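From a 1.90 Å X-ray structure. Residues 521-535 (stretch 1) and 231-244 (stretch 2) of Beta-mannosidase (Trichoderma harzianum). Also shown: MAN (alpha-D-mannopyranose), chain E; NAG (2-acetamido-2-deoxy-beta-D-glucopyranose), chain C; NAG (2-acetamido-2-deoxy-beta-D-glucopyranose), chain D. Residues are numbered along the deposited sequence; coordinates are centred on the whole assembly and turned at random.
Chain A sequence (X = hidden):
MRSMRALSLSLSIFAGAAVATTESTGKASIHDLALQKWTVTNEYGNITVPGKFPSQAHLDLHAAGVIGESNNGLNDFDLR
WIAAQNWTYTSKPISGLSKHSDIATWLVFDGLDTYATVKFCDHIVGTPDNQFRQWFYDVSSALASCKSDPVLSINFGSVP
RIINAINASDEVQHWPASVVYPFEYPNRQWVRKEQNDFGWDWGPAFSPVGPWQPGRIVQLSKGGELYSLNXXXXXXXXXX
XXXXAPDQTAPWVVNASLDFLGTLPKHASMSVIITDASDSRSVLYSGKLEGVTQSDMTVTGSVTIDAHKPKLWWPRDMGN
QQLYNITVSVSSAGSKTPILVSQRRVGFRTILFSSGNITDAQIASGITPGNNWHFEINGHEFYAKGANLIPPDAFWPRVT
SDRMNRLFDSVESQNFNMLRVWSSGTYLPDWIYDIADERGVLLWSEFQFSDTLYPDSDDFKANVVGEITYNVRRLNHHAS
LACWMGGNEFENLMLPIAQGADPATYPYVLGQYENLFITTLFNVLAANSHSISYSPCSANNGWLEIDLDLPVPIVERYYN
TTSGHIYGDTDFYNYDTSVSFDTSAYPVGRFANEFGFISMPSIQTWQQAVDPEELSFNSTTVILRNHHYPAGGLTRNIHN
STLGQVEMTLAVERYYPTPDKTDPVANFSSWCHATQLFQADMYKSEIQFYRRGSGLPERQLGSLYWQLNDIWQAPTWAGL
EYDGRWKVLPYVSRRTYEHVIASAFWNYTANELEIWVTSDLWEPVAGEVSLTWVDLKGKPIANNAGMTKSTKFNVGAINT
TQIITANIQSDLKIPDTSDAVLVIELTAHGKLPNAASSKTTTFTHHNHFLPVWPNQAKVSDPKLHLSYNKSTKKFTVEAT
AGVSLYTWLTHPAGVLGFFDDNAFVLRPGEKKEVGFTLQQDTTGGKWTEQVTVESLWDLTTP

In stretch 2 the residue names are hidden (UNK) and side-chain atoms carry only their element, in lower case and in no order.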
ATOM      1  N   LEU A 521      33.744  19.351 -27.979  1.00 43.42           N
ATOM      2  CA  LEU A 521      32.463  18.769 -28.386  1.00 43.57           C
ATOM      3  C   LEU A 521      31.965  19.198 -29.782  1.00 40.04           C
ATOM      4  O   LEU A 521      31.512  18.355 -30.544  1.00 39.32           O
ATOM      5  CB  LEU A 521      31.395  19.015 -27.311  1.00 43.66           C
ATOM      6  CG  LEU A 521      31.229  17.941 -26.213  1.00 46.11           C
ATOM      7  CD1 LEU A 521      32.515  17.347 -25.692  1.00 48.47           C
ATOM      8  CD2 LEU A 521      30.421  18.480 -25.056  1.00 46.05           C
ATOM      9  N   PHE A 522      32.016  20.478 -30.124  1.00 39.46           N
ATOM     10  CA  PHE A 522      31.555  20.864 -31.477  1.00 40.53           C
ATOM     11  C   PHE A 522      32.429  20.241 -32.562  1.00 40.60           C
ATOM     12  O   PHE A 522      31.932  19.844 -33.610  1.00 39.86           O
ATOM     13  CB  PHE A 522      31.508  22.385 -31.689  1.00 40.73           C
ATOM     14  CG  PHE A 522      30.974  22.798 -33.049  1.00 41.10           C
ATOM     15  CD1 PHE A 522      29.734  22.351 -33.481  1.00 42.31           C
ATOM     16  CD2 PHE A 522      31.704  23.644 -33.884  1.00 42.06           C
ATOM     17  CE1 PHE A 522      29.207  22.730 -34.711  1.00 42.13           C
ATOM     18  CE2 PHE A 522      31.195  24.029 -35.122  1.00 42.60           C
ATOM     19  CZ  PHE A 522      29.947  23.564 -35.542  1.00 42.97           C
ATOM     20  N   ASN A 523      33.746  20.198 -32.327  1.00 41.88           N
ATOM     21  CA  ASN A 523      34.644  19.506 -33.270  1.00 42.73           C
ATOM     22  C   ASN A 523      34.317  18.044 -33.407  1.00 41.04           C
ATOM     23  O   ASN A 523      34.257  17.551 -34.497  1.00 40.47           O
ATOM     24  CB  ASN A 523      36.124  19.688 -32.917  1.00 42.93           C
ATOM     25  CG  ASN A 523      36.710  20.861 -33.640  1.00 44.58           C
ATOM     26  OD1 ASN A 523      36.840  20.807 -34.863  1.00 46.51           O
ATOM     27  ND2 ASN A 523      37.025  21.941 -32.921  1.00 45.07           N
ATOM     28  N   VAL A 524      34.043  17.370 -32.294  1.00 42.28           N
ATOM     29  CA  VAL A 524      33.657  15.941 -32.347  1.00 41.50           C
ATOM     30  C   VAL A 524      32.360  15.721 -33.137  1.00 43.03           C
ATOM     31  O   VAL A 524      32.279  14.818 -33.982  1.00 46.87           O
ATOM     32  CB  VAL A 524      33.509  15.319 -30.955  1.00 41.52           C
ATOM     33  CG1 VAL A 524      32.902  13.921 -31.039  1.00 40.80           C
ATOM     34  CG2 VAL A 524      34.849  15.231 -30.253  1.00 42.40           C
ATOM     35  N   LEU A 525      31.342  16.537 -32.901  1.00 43.57           N
ATOM     36  CA  LEU A 525      30.088  16.415 -33.670  1.00 42.89           C
ATOM     37  C   LEU A 525      30.299  16.691 -35.172  1.00 42.47           C
ATOM     38  O   LEU A 525      29.789  15.949 -36.034  1.00 41.06           O
ATOM     39  CB  LEU A 525      29.036  17.389 -33.165  1.00 42.63           C
ATOM     40  CG  LEU A 525      27.753  17.480 -34.002  1.00 42.55           C
ATOM     41  CD1 LEU A 525      27.087  16.120 -34.152  1.00 43.35           C
ATOM     42  CD2 LEU A 525      26.789  18.450 -33.346  1.00 46.24           C
ATOM     43  N   ALA A 526      30.973  17.806 -35.452  1.00 41.55           N
ATOM     44  CA  ALA A 526      31.278  18.189 -36.828  1.00 44.77           C
ATOM     45  C   ALA A 526      32.120  17.132 -37.578  1.00 43.98           C
ATOM     46  O   ALA A 526      31.912  16.909 -38.775  1.00 43.53           O
ATOM     47  CB  ALA A 526      31.957  19.554 -36.892  1.00 43.93           C
ATOM     48  N   ALA A 527      33.008  16.467 -36.868  1.00 44.63           N
ATOM     49  CA  ALA A 527      33.759  15.369 -37.444  1.00 46.43           C
ATOM     50  C   ALA A 527      32.861  14.215 -37.880  1.00 47.83           C
ATOM     51  O   ALA A 527      33.195  13.481 -38.805  1.00 49.83           O
ATOM     52  CB  ALA A 527      34.784  14.876 -36.452  1.00 47.06           C
ATOM     53  N   ASN A 528      31.723  14.040 -37.209  1.00 48.05           N
ATOM     54  CA  ASN A 528      30.857  12.855 -37.420  1.00 46.35           C
ATOM     55  C   ASN A 528      29.462  13.125 -37.973  1.00 45.30           C
ATOM     56  O   ASN A 528      28.669  12.189 -38.148  1.00 47.27           O
ATOM     57  CB  ASN A 528      30.791  12.062 -36.109  1.00 45.88           C
ATOM     58  CG  ASN A 528      32.113  11.363 -35.803  1.00 44.35           C
ATOM     59  OD1 ASN A 528      32.417  10.320 -36.372  1.00 42.87           O
ATOM     60  ND2 ASN A 528      32.891  11.939 -34.904  1.00 44.47           N
ATOM     61  N   SER A 529      29.176  14.385 -38.280  1.00 44.15           N
ATOM     62  CA  SER A 529      27.866  14.779 -38.813  1.00 43.98           C
ATOM     63  C   SER A 529      27.939  16.118 -39.538  1.00 43.41           C
ATOM     64  O   SER A 529      28.462  17.085 -38.976  1.00 43.84           O
ATOM     65  CB  SER A 529      26.832  14.901 -37.655  1.00 42.74           C
ATOM     66  OG  SER A 529      25.524  15.072 -38.167  1.00 41.33           O
ATOM     67  N   HIS A 530      27.421  16.169 -40.768  1.00 44.35           N
ATOM     68  CA  HIS A 530      27.250  17.437 -41.519  1.00 46.04           C
ATOM     69  C   HIS A 530      25.799  17.957 -41.399  1.00 45.96           C
ATOM     70  O   HIS A 530      25.524  19.098 -41.757  1.00 47.38           O
ATOM     71  CB  HIS A 530      27.589  17.271 -43.023  1.00 47.93           C
ATOM     72  CG  HIS A 530      29.018  16.910 -43.301  1.00 48.40           C
ATOM     73  ND1 HIS A 530      30.055  17.808 -43.164  1.00 50.86           N
ATOM     74  CD2 HIS A 530      29.577  15.750 -43.724  1.00 51.31           C
ATOM     75  CE1 HIS A 530      31.195  17.209 -43.473  1.00 51.16           C
ATOM     76  NE2 HIS A 530      30.931  15.961 -43.819  1.00 50.73           N
ATOM     77  N   SER A 531      24.905  17.103 -40.882  1.00 43.03           N
ATOM     78  CA  SER A 531      23.472  17.316 -40.956  1.00 43.32           C
ATOM     79  C   SER A 531      22.836  17.897 -39.665  1.00 41.71           C
ATOM     80  O   SER A 531      21.793  18.551 -39.724  1.00 42.07           O
ATOM     81  CB  SER A 531      22.792  15.989 -41.324  1.00 43.91           C
ATOM     82  OG  SER A 531      23.055  14.985 -40.375  1.00 42.53           O
ATOM     83  N   ILE A 532      23.475  17.680 -38.516  1.00 40.13           N
ATOM     84  CA  ILE A 532      22.856  18.024 -37.233  1.00 38.94           C
ATOM     85  C   ILE A 532      23.494  19.258 -36.605  1.00 38.61           C
ATOM     86  O   ILE A 532      24.686  19.245 -36.304  1.00 39.24           O
ATOM     87  CB  ILE A 532      22.955  16.873 -36.241  1.00 37.78           C
ATOM     88  CG1 ILE A 532      22.271  15.616 -36.816  1.00 37.50           C
ATOM     89  CG2 ILE A 532      22.326  17.286 -34.908  1.00 38.32           C
ATOM     90  CD1 ILE A 532      20.831  15.798 -37.232  1.00 36.83           C
ATOM     91  N   SER A 533      22.680  20.297 -36.387  1.00 37.78           N
ATOM     92  CA  SER A 533      23.152  21.560 -35.791  1.00 38.66           C
ATOM     93  C   SER A 533      23.396  21.444 -34.276  1.00 38.81           C
ATOM     94  O   SER A 533      22.965  20.486 -33.633  1.00 38.20           O
ATOM     95  CB  SER A 533      22.140  22.675 -36.024  1.00 39.09           C
ATOM     96  OG  SER A 533      21.851  22.839 -37.376  1.00 39.83           O
ATOM     97  N   TYR A 534      24.051  22.453 -33.714  1.00 38.30           N
ATOM     98  CA  TYR A 534      24.579  22.353 -32.379  1.00 38.60           C
ATOM     99  C   TYR A 534      24.429  23.635 -31.641  1.00 39.68           C
ATOM    100  O   TYR A 534      24.437  24.733 -32.222  1.00 41.02           O
ATOM    101  CB  TYR A 534      26.077  21.979 -32.393  1.00 39.61           C
ATOM    102  CG  TYR A 534      26.702  21.779 -31.016  1.00 37.75           C
ATOM    103  CD1 TYR A 534      26.436  20.637 -30.270  1.00 37.27           C
ATOM    104  CD2 TYR A 534      27.575  22.724 -30.480  1.00 38.48           C
ATOM    105  CE1 TYR A 534      26.988  20.447 -29.017  1.00 37.67           C
ATOM    106  CE2 TYR A 534      28.159  22.540 -29.226  1.00 38.31           C
ATOM    107  CZ  TYR A 534      27.857  21.399 -28.494  1.00 37.84           C
ATOM    108  OH  TYR A 534      28.403  21.201 -27.250  1.00 37.83           O
ATOM    109  N   SER A 535      24.295  23.491 -30.332  1.00 39.63           N
ATOM    110  CA  SER A 535      24.394  24.605 -29.441  1.00 39.59           C
ATOM    111  C   SER A 535      25.127  24.107 -28.204  1.00 38.23           C
ATOM    112  O   SER A 535      24.887  22.967 -27.757  1.00 37.05           O
ATOM    113  CB  SER A 535      22.986  25.115 -29.087  1.00 40.37           C
ATOM    114  OG  SER A 535      23.049  26.118 -28.091  1.00 41.41           O
ATOM    115  N   UNK A 231      27.626   2.215 -36.392  1.00 46.93           N
ATOM    116  CA  UNK A 231      27.572   2.685 -37.788  1.00 46.22           C
ATOM    117  C   UNK A 231      27.003   4.103 -37.868  1.00 45.93           C
ATOM    118  O   UNK A 231      25.881   4.353 -37.422  1.00 46.38           O
ATOM    119  c   UNK A 231      26.572   2.243 -40.068  1.00 49.50           C
ATOM    120  o   UNK A 231      27.313   0.415 -38.660  1.00 46.02           O
ATOM    121  c   UNK A 231      26.712   1.730 -38.634  1.00 47.30           C
ATOM    122  N   UNK A 232      27.795   5.028 -38.413  1.00 44.41           N
ATOM    123  CA  UNK A 232      27.382   6.419 -38.610  1.00 43.34           C
ATOM    124  C   UNK A 232      26.940   6.562 -40.055  1.00 42.98           C
ATOM    125  O   UNK A 232      27.768   6.403 -40.976  1.00 44.11           O
ATOM    126  o   UNK A 232      27.169   9.216 -39.085  1.00 41.57           O
ATOM    127  o   UNK A 232      28.899   9.692 -37.779  1.00 44.58           O
ATOM    128  c   UNK A 232      28.541   7.362 -38.275  1.00 42.50           C
ATOM    129  c   UNK A 232      28.157   8.860 -38.382  1.00 44.76           C
ATOM    130  N   UNK A 233      25.647   6.827 -40.258  1.00 41.67           N
ATOM    131  CA  UNK A 233      25.099   7.195 -41.572  1.00 41.78           C
ATOM    132  C   UNK A 233      24.743   8.664 -41.495  1.00 42.18           C
ATOM    133  O   UNK A 233      24.009   9.097 -40.545  1.00 40.61           O
ATOM    134  c   UNK A 233      23.834   6.415 -41.943  1.00 42.32           C
ATOM    135  c   UNK A 233      25.103   4.326 -42.765  1.00 44.15           C
ATOM    136  c   UNK A 233      23.378   6.787 -43.341  1.00 43.40           C
ATOM    137  c   UNK A 233      24.043   4.883 -41.842  1.00 42.46           C
ATOM    138  N   UNK A 234      25.279   9.436 -42.428  1.00 41.00           N
ATOM    139  CA  UNK A 234      25.055  10.885 -42.468  1.00 42.22           C
ATOM    140  C   UNK A 234      24.511  11.200 -43.855  1.00 44.22           C
ATOM    141  O   UNK A 234      25.236  11.088 -44.855  1.00 44.25           O
ATOM    142  c   UNK A 234      26.352  11.645 -42.197  1.00 41.91           C
ATOM    143  c   UNK A 234      26.125  13.114 -41.841  1.00 42.96           C
ATOM    144  o   UNK A 234      24.978  13.537 -41.496  1.00 43.11           O
ATOM    145  o   UNK A 234      27.109  13.860 -41.893  1.00 43.78           O
ATOM    146  N   UNK A 235      23.218  11.492 -43.913  1.00 41.36           N
ATOM    147  CA  UNK A 235      22.573  11.895 -45.139  1.00 44.55           C
ATOM    148  C   UNK A 235      22.339  13.394 -45.063  1.00 44.83           C
ATOM    149  O   UNK A 235      21.633  13.883 -44.167  1.00 44.91           O
ATOM    150  c   UNK A 235      21.524   9.657 -45.442  1.00 45.23           C
ATOM    151  c   UNK A 235      21.260  11.165 -45.360  1.00 43.98           C
ATOM    152  c   UNK A 235      20.279   8.822 -45.545  1.00 47.53           C
ATOM    153  c   UNK A 235      20.642  11.649 -46.645  1.00 45.28           C
ATOM    154  N   UNK A 236      22.975  14.116 -45.972  1.00 43.20           N
ATOM    155  CA  UNK A 236      22.920  15.578 -45.991  1.00 43.90           C
ATOM    156  C   UNK A 236      22.877  16.085 -47.439  1.00 45.19           C
ATOM    157  O   UNK A 236      23.059  15.308 -48.374  1.00 44.96           O
ATOM    158  c   UNK A 236      25.918  14.420 -45.324  1.00 46.13           C
ATOM    159  c   UNK A 236      25.448  15.676 -45.713  1.00 45.98           C
ATOM    160  c   UNK A 236      24.117  16.180 -45.247  1.00 43.16           C
ATOM    161  c   UNK A 236      27.459  15.993 -46.993  1.00 47.25           C
ATOM    162  c   UNK A 236      26.237  16.452 -46.546  1.00 46.36           C
ATOM    163  c   UNK A 236      27.134  13.962 -45.753  1.00 47.16           C
ATOM    164  c   UNK A 236      27.903  14.740 -46.603  1.00 48.41           C
ATOM    165  N   UNK A 237      22.602  17.377 -47.603  1.00 45.47           N
ATOM    166  CA  UNK A 237      22.646  18.000 -48.919  1.00 47.90           C
ATOM    167  C   UNK A 237      24.092  18.329 -49.223  1.00 49.03           C
ATOM    168  O   UNK A 237      24.872  18.704 -48.335  1.00 47.75           O
ATOM    169  c   UNK A 237      17.350  18.252 -50.983  1.00 48.16           C
ATOM    170  n   UNK A 237      18.179  18.467 -49.958  1.00 46.71           N
ATOM    171  n   UNK A 237      16.046  18.096 -50.777  1.00 46.93           N
ATOM    172  c   UNK A 237      21.795  19.280 -48.949  1.00 47.88           C
ATOM    173  c   UNK A 237      19.624  18.644 -50.074  1.00 47.58           C
ATOM    174  c   UNK A 237      20.284  19.073 -48.780  1.00 46.69           C
ATOM    175  n   UNK A 237      17.813  18.202 -52.231  1.00 49.81           N
ATOM    176  N   UNK A 238      24.459  18.212 -50.486  1.00 51.19           N
ATOM    177  CA  UNK A 238      25.822  18.492 -50.859  1.00 51.73           C
ATOM    178  C   UNK A 238      26.170  19.948 -50.495  1.00 49.84           C
ATOM    179  O   UNK A 238      25.391  20.868 -50.728  1.00 50.01           O
ATOM    180  c   UNK A 238      29.185  17.145 -54.278  1.00 68.93           C
ATOM    181  n   UNK A 238      29.952  16.661 -53.077  1.00 70.14           N
ATOM    182  c   UNK A 238      27.696  17.247 -53.959  1.00 65.81           C
ATOM    183  c   UNK A 238      26.026  18.224 -52.344  1.00 57.42           C
ATOM    184  c   UNK A 238      27.484  18.111 -52.724  1.00 60.09           C
ATOM    185  N   UNK A 239      27.332  20.141 -49.891  1.00 49.28           N
ATOM    186  CA  UNK A 239      27.772  21.468 -49.430  1.00 50.26           C
ATOM    187  C   UNK A 239      27.258  21.871 -48.040  1.00 49.39           C
ATOM    188  O   UNK A 239      27.582  22.946 -47.557  1.00 47.73           O
ATOM    189  N   UNK A 240      26.439  21.025 -47.418  1.00 47.72           N
ATOM    190  CA  UNK A 240      25.795  21.364 -46.131  1.00 47.38           C
ATOM    191  C   UNK A 240      26.800  21.365 -44.996  1.00 47.34           C
ATOM    192  O   UNK A 240      27.621  20.457 -44.874  1.00 47.32           O
ATOM    193  o   UNK A 240      22.343  18.904 -45.138  1.00 44.99           O
ATOM    194  c   UNK A 240      24.636  20.395 -45.815  1.00 46.91           C
ATOM    195  c   UNK A 240      23.922  20.620 -44.471  1.00 45.54           C
ATOM    196  n   UNK A 240      21.993  19.940 -43.153  1.00 46.37           N
ATOM    197  c   UNK A 240      22.692  19.737 -44.289  1.00 47.03           C
ATOM    198  N   UNK A 241      26.686  22.352 -44.128  1.00 48.54           N
ATOM    199  CA  UNK A 241      27.415  22.365 -42.878  1.00 48.81           C
ATOM    200  C   UNK A 241      26.505  22.570 -41.654  1.00 46.61           C
ATOM    201  O   UNK A 241      25.411  23.083 -41.778  1.00 49.11           O
ATOM    202  c   UNK A 241      30.844  23.539 -39.360  1.00 53.66           C
ATOM    203  c   UNK A 241      29.912  24.518 -39.592  1.00 55.36           C
ATOM    204  c   UNK A 241      28.483  23.452 -42.912  1.00 52.17           C
ATOM    205  c   UNK A 241      30.241  22.490 -41.407  1.00 54.88           C
ATOM    206  c   UNK A 241      29.158  24.492 -40.739  1.00 54.11           C
ATOM    207  c   UNK A 241      31.008  22.525 -40.262  1.00 55.85           C
ATOM    208  c   UNK A 241      29.330  23.495 -41.671  1.00 53.29           C
ATOM    209  N   UNK A 242      26.971  22.195 -40.485  1.00 44.41           N
ATOM    210  CA  UNK A 242      26.192  22.350 -39.276  1.00 43.12           C
ATOM    211  C   UNK A 242      25.800  23.792 -39.010  1.00 42.47           C
ATOM    212  O   UNK A 242      26.607  24.683 -39.131  1.00 41.80           O
ATOM    213  c   UNK A 242      26.985  21.801 -38.096  1.00 42.92           C
ATOM    214  c   UNK A 242      27.637  20.468 -38.404  1.00 44.28           C
ATOM    215  n   UNK A 242      27.142  19.439 -37.804  1.00 42.34           N
ATOM    216  o   UNK A 242      28.585  20.383 -39.168  1.00 44.20           O
ATOM    217  N   UNK A 243      24.546  24.002 -38.639  1.00 42.37           N
ATOM    218  CA  UNK A 243      24.064  25.304 -38.197  1.00 40.87           C
ATOM    219  C   UNK A 243      23.791  26.326 -39.319  1.00 40.49           C
ATOM    220  O   UNK A 243      23.450  27.451 -39.063  1.00 41.28           O
ATOM    221  o   UNK A 243      24.199  25.617 -34.921  1.00 46.28           O
ATOM    222  n   UNK A 243      25.542  24.039 -35.652  1.00 39.43           N
ATOM    223  c   UNK A 243      25.001  25.888 -37.129  1.00 40.59           C
ATOM    224  c   UNK A 243      24.900  25.160 -35.793  1.00 43.17           C
ATOM    225  N   UNK A 244      23.918  25.912 -40.575  1.00 42.36           N
ATOM    226  CA  UNK A 244      23.654  26.778 -41.728  1.00 41.97           C
ATOM    227  C   UNK A 244      22.604  26.121 -42.645  1.00 43.17           C
ATOM    228  O   UNK A 244      22.595  24.884 -42.829  1.00 41.35           O
ATOM    229  c   UNK A 244      25.929  27.918 -41.775  1.00 41.38           C
ATOM    230  c   UNK A 244      27.754  28.145 -40.227  1.00 43.81           C
ATOM    231  c   UNK A 244      24.950  27.053 -42.512  1.00 42.57           C
ATOM    232  c   UNK A 244      27.723  29.521 -40.365  1.00 43.09           C
ATOM    233  c   UNK A 244      26.845  27.364 -40.927  1.00 42.53           C
ATOM    234  c   UNK A 244      26.809  30.089 -41.224  1.00 43.48           C
ATOM    235  c   UNK A 244      25.917  29.293 -41.923  1.00 42.81           C
TER
HETATM  236  C1  MAN E   4      41.316  18.981 -36.358  1.00 45.57           C
HETATM  237  C2  MAN E   4      41.569  20.214 -35.508  1.00 47.05           C
HETATM  238  C3  MAN E   4      40.269  21.015 -35.292  1.00 45.25           C
HETATM  239  C4  MAN E   4      39.717  21.382 -36.672  1.00 45.02           C
HETATM  240  C5  MAN E   4      39.474  20.081 -37.443  1.00 43.86           C
HETATM  241  C6  MAN E   4      38.930  20.298 -38.842  1.00 44.55           C
HETATM  242  O2  MAN E   4      42.515  21.003 -36.262  1.00 44.83           O
HETATM  243  O3  MAN E   4      40.527  22.216 -34.557  1.00 44.04           O
HETATM  244  O4  MAN E   4      38.558  22.231 -36.540  1.00 48.14           O
HETATM  245  O5  MAN E   4      40.696  19.349 -37.595  1.00 44.75           O
HETATM  246  O6  MAN E   4      38.781  19.029 -39.496  1.00 46.40           O
HETATM  247  C1  NAG C   1      32.078  10.683 -43.762  1.00 44.25           C
HETATM  248  C2  NAG C   1      32.921  11.874 -44.211  1.00 47.11           C
HETATM  249  C3  NAG C   1      34.320  11.748 -43.645  1.00 45.11           C
HETATM  250  C4  NAG C   1      34.257  11.637 -42.110  1.00 45.28           C
HETATM  251  C5  NAG C   1      33.297  10.513 -41.724  1.00 44.71           C
HETATM  252  C6  NAG C   1      32.999  10.389 -40.233  1.00 43.59           C
HETATM  253  C7  NAG C   1      32.299  12.864 -46.363  1.00 49.87           C
HETATM  254  C8  NAG C   1      32.383  12.768 -47.860  1.00 51.11           C
HETATM  255  N2  NAG C   1      32.923  11.922 -45.669  1.00 49.57           N
HETATM  256  O3  NAG C   1      35.043  12.891 -44.028  1.00 47.49           O
HETATM  257  O4  NAG C   1      35.538  11.342 -41.589  1.00 43.94           O
HETATM  258  O5  NAG C   1      32.054  10.680 -42.355  1.00 44.15           O
HETATM  259  O6  NAG C   1      32.260   9.192 -40.049  1.00 42.67           O
HETATM  260  O7  NAG C   1      31.679  13.792 -45.850  1.00 51.90           O
HETATM  261  C1  NAG D   2      35.955  12.197 -40.520  1.00 44.30           C
HETATM  262  C2  NAG D   2      37.006  11.528 -39.628  1.00 43.48           C
HETATM  263  C3  NAG D   2      37.394  12.468 -38.508  1.00 43.26           C
HETATM  264  C4  NAG D   2      37.769  13.828 -39.046  1.00 44.04           C
HETATM  265  C5  NAG D   2      36.687  14.348 -39.996  1.00 44.61           C
HETATM  266  C6  NAG D   2      37.062  15.699 -40.619  1.00 43.00           C
HETATM  267  C7  NAG D   2      36.675   9.108 -39.754  1.00 47.05           C
HETATM  268  C8  NAG D   2      36.113   7.861 -39.138  1.00 46.86           C
HETATM  269  N2  NAG D   2      36.531  10.263 -39.112  1.00 45.57           N
HETATM  270  O3  NAG D   2      38.523  11.973 -37.833  1.00 46.17           O
HETATM  271  O4  NAG D   2      37.846  14.781 -38.001  1.00 45.51           O
HETATM  272  O5  NAG D   2      36.433  13.419 -41.015  1.00 41.72           O
HETATM  273  O6  NAG D   2      38.389  15.624 -41.144  1.00 44.87           O
HETATM  274  O7  NAG D   2      37.268   9.004 -40.829  1.00 48.49           O
HETATM  275  O   HOH W   1      19.822  18.312 -41.823  1.00 38.30           O
HETATM  276  O   HOH W   2      30.598  18.734 -40.442  1.00 45.43           O

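Position 231 carries one carbon bearing an oxygen and a second carbon, a beta-branched hydroxyl side chain out of reach of stretch 1; it is Thr231. At 232, two carbons end in two oxygens, and the CA-to-CB bond points toward the other stretch. One oxygen lies 2.5 Å from Asn528 O. A two-carbon side chain ending in two oxygens is Asp232. Position 233 has four carbons, forked at the first with one arm two carbons long, and points away: Ile233.

At 234 the two-carbon, two-oxygen pattern returns, again pointing toward stretch 1. One oxygen accepts from His530 N at 2.6 Å, the other from Ser531 OG at 2.7 Å. Two acceptors facing two donors fit an acid, Asp234. Position 235 repeats the forked four-carbon side chain and points away; it is Ile235, whose backbone O lies 3.7 Å from Ser531 CB. At 236 one carbon leads to a six-carbon ring with no further atom. His530 CB sits over its face, 3.9 Å from the centroid, and this is Phe236.

Position 237 has three carbons, a nitrogen, then a carbon with two more nitrogens, the guanidinium of Arg237. Four carbons in a row ending in nitrogen identify 238 as Lys238. Position 239 has no side-chain atoms and phi/psi of 85/-2, where a CB would be jammed against the preceding carbonyl: Gly239. None of these three touches stretch 1.

At 240, three carbons end in one oxygen and one nitrogen. The second carbon lies 3.5 Å from His530 O, and the length gives Gln240; its NE2 donates at 3.0 Å to water 1, and water 1 also lies 2.9 Å from Ser531 O, linking the two. At 241 one carbon leads to a six-carbon ring whose tip meets Phe522 CZ at 3.9 Å, hence Phe241. At 242, two carbons carry an oxygen and a nitrogen. The nitrogen donates to both Ser529 O and Ile532 O, each at 2.9 Å, as an amide can: Asn242. Position 243 has the same composition and lies beside Ser533 and Tyr534; it is Asn243, with its backbone N weakly bonded to Ser533 OG at 3.2 Å. At 244 one carbon leads to a six-carbon ring, pointing away and out of contact with stretch 1: Phe244.

The contact works by binding the loop after the helix largely through its backbone, with the hydroxyls of Ser531 and Ser533 added. Asp234 receives the amide and hydroxyl of consecutive residues, while the Asn242 amide spans two carbonyls three residues apart. Phe236 supports His530, and Phe241 packs against Phe522 on the helix.

Stretch 2 (231-244) TDIDIFRKGQFNNF
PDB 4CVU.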